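Local structure of lipoprotein (Actinomyces odontolyticus, 3UP9) at residues Lys229-Ile232 with Glu233-Ser237. The protein is a putative NlpA-family membrane lipoprotein that probably binds L-methionine. Numbering follows the deposited sequence.
Sequences KQYI and EKTWS
T235 and Y231 meet on the last turn of helix 226-235, the C-terminal end of an alpha-helix in a periplasmic-binding-protein-type fold. From T235, CB lies 3.2 Å from Y231 O. One branch, OG1, is held beside the backbone N (chi1 -50°) and donates to Y231 O over 2.7 Å, while T235 N binds that same oxygen at 2.9 Å from the opposite face of its carbonyl plane. OG1 also sits 3.2 Å above the plane of the Y231 ring, over its centre, so a single hydroxyl grips the preceding turn and packs on an aromatic face. The other branch, CG2, reaches 3.9 Å from Y231 OH and also lies over one face of the W236 ring, offset toward the rim. Y231 puts its ring here because CG is anti to the backbone N (chi1 175°); its ring also stacks with Y24 of helix 15-28. The Y231 and W236 rings stand almost perpendicular, planes at 83°, but Y231 CE2 and W236 CZ3 make an oblique contact. W236 is the first residue to leave helical geometry, yet its N still closes an i-to-i+4 bond on I232 O; its indole NE1 is hydrogen-bonded to Q179 OE1, and its ring touches helix 15-28. One turn apart, K229 NZ and E233 OE2 are 4.6 Å from each other, beyond a salt bridge, and K229 NZ is hydrogen-bonded to O of the C-terminal residue F245. I232 CG2 packs 3.9 Å from W236 CE3, and I232 CA lies at the edge of the indole, in its plane.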
loop_
_atom_site.group_PDB
_atom_site.type_symbol
_atom_site.label_atom_id
_atom_site.label_comp_id
_atom_site.label_asym_id
_atom_site.label_seq_id
_atom_site.Cartn_x
_atom_site.Cartn_y
_atom_site.Cartn_z
ATOM N N LYS A 229 2.027 -10.670 -14.166
ATOM C CA LYS A 229 2.751 -11.401 -13.110
ATOM C C LYS A 229 4.265 -11.455 -13.425
ATOM O O LYS A 229 5.102 -11.196 -12.538
ATOM C CB LYS A 229 2.185 -12.811 -12.957
ATOM C CG LYS A 229 2.858 -13.652 -11.921
ATOM C CD LYS A 229 2.013 -14.869 -11.538
ATOM C CE LYS A 229 2.758 -15.658 -10.478
ATOM N NZ LYS A 229 1.955 -16.756 -9.922
ATOM N N GLN A 230 4.582 -11.754 -14.683
ATOM C CA GLN A 230 5.954 -11.857 -15.153
ATOM C C GLN A 230 6.620 -10.497 -15.096
ATOM O O GLN A 230 7.729 -10.391 -14.624
ATOM C CB GLN A 230 6.026 -12.480 -16.573
ATOM C CG GLN A 230 5.687 -13.951 -16.495
ATOM C CD GLN A 230 5.790 -14.709 -17.805
ATOM O OE1 GLN A 230 5.599 -14.180 -18.904
ATOM N NE2 GLN A 230 6.055 -15.986 -17.673
ATOM N N TYR A 231 5.949 -9.453 -15.541
ATOM C CA TYR A 231 6.483 -8.109 -15.321
ATOM C C TYR A 231 6.814 -7.854 -13.826
ATOM O O TYR A 231 7.896 -7.366 -13.516
ATOM C CB TYR A 231 5.539 -7.016 -15.858
ATOM C CG TYR A 231 6.025 -5.620 -15.518
ATOM C CD1 TYR A 231 6.992 -4.979 -16.321
ATOM C CD2 TYR A 231 5.542 -4.933 -14.379
ATOM C CE1 TYR A 231 7.470 -3.713 -16.006
ATOM C CE2 TYR A 231 6.022 -3.663 -14.049
ATOM C CZ TYR A 231 6.969 -3.064 -14.890
ATOM O OH TYR A 231 7.472 -1.880 -14.588
ATOM N N ILE A 232 5.912 -8.182 -12.910
ATOM C CA ILE A 232 6.167 -7.932 -11.474
ATOM C C ILE A 232 7.358 -8.748 -11.004
ATOM O O ILE A 232 8.221 -8.234 -10.313
ATOM C CB ILE A 232 4.950 -8.191 -10.548
ATOM C CG1 ILE A 232 3.808 -7.239 -10.899
ATOM C CG2 ILE A 232 5.323 -8.072 -9.107
ATOM C CD1 ILE A 232 2.503 -7.566 -10.190
ATOM N N GLU A 233 7.430 -10.005 -11.408
ATOM C CA GLU A 233 8.514 -10.883 -10.939
ATOM C C GLU A 233 9.865 -10.461 -11.525
ATOM O O GLU A 233 10.869 -10.609 -10.882
ATOM C CB GLU A 233 8.204 -12.330 -11.298
ATOM C CG GLU A 233 6.981 -12.831 -10.564
ATOM C CD GLU A 233 6.604 -14.265 -10.893
ATOM O OE1 GLU A 233 6.702 -14.714 -12.057
ATOM O OE2 GLU A 233 6.151 -14.940 -9.960
ATOM N N LYS A 234 9.869 -9.929 -12.743
ATOM C CA LYS A 234 11.097 -9.452 -13.368
ATOM C C LYS A 234 11.515 -8.160 -12.723
ATOM O O LYS A 234 12.662 -7.987 -12.425
ATOM C CB LYS A 234 10.950 -9.268 -14.890
ATOM C CG LYS A 234 10.887 -10.569 -15.709
ATOM C CD LYS A 234 11.051 -10.346 -17.218
ATOM C CE LYS A 234 9.745 -10.101 -17.994
ATOM N NZ LYS A 234 9.826 -10.835 -19.304
ATOM N N THR A 235 10.584 -7.261 -12.475
ATOM C CA THR A 235 10.917 -5.903 -12.028
ATOM C C THR A 235 11.341 -5.835 -10.536
ATOM O O THR A 235 12.283 -5.128 -10.172
ATOM C CB THR A 235 9.737 -4.955 -12.385
ATOM O OG1 THR A 235 9.397 -5.165 -13.771
ATOM C CG2 THR A 235 10.069 -3.483 -12.136
ATOM N N TRP A 236 10.668 -6.602 -9.695
ATOM C CA TRP A 236 10.937 -6.710 -8.253
ATOM C C TRP A 236 11.297 -8.104 -7.892
ATOM O O TRP A 236 10.421 -8.940 -7.778
ATOM C CB TRP A 236 9.702 -6.310 -7.457
ATOM C CG TRP A 236 9.368 -4.859 -7.654
ATOM C CD1 TRP A 236 9.924 -3.763 -6.997
ATOM C CD2 TRP A 236 8.361 -4.288 -8.587
ATOM N NE1 TRP A 236 9.383 -2.608 -7.476
ATOM C CE2 TRP A 236 8.455 -2.850 -8.439
ATOM C CE3 TRP A 236 7.445 -4.827 -9.535
ATOM C CZ2 TRP A 236 7.653 -1.980 -9.189
ATOM C CZ3 TRP A 236 6.658 -3.937 -10.307
ATOM C CH2 TRP A 236 6.747 -2.557 -10.121
ATOM N N SER A 237 12.580 -8.397 -7.726
ATOM C CA SER A 237 13.011 -9.699 -7.161
ATOM C C SER A 237 13.646 -9.480 -5.802
ATOM O O SER A 237 14.284 -10.337 -5.334
ATOM C CB SER A 237 14.036 -10.363 -8.075
ATOM O OG SER A 237 14.923 -9.392 -8.588
#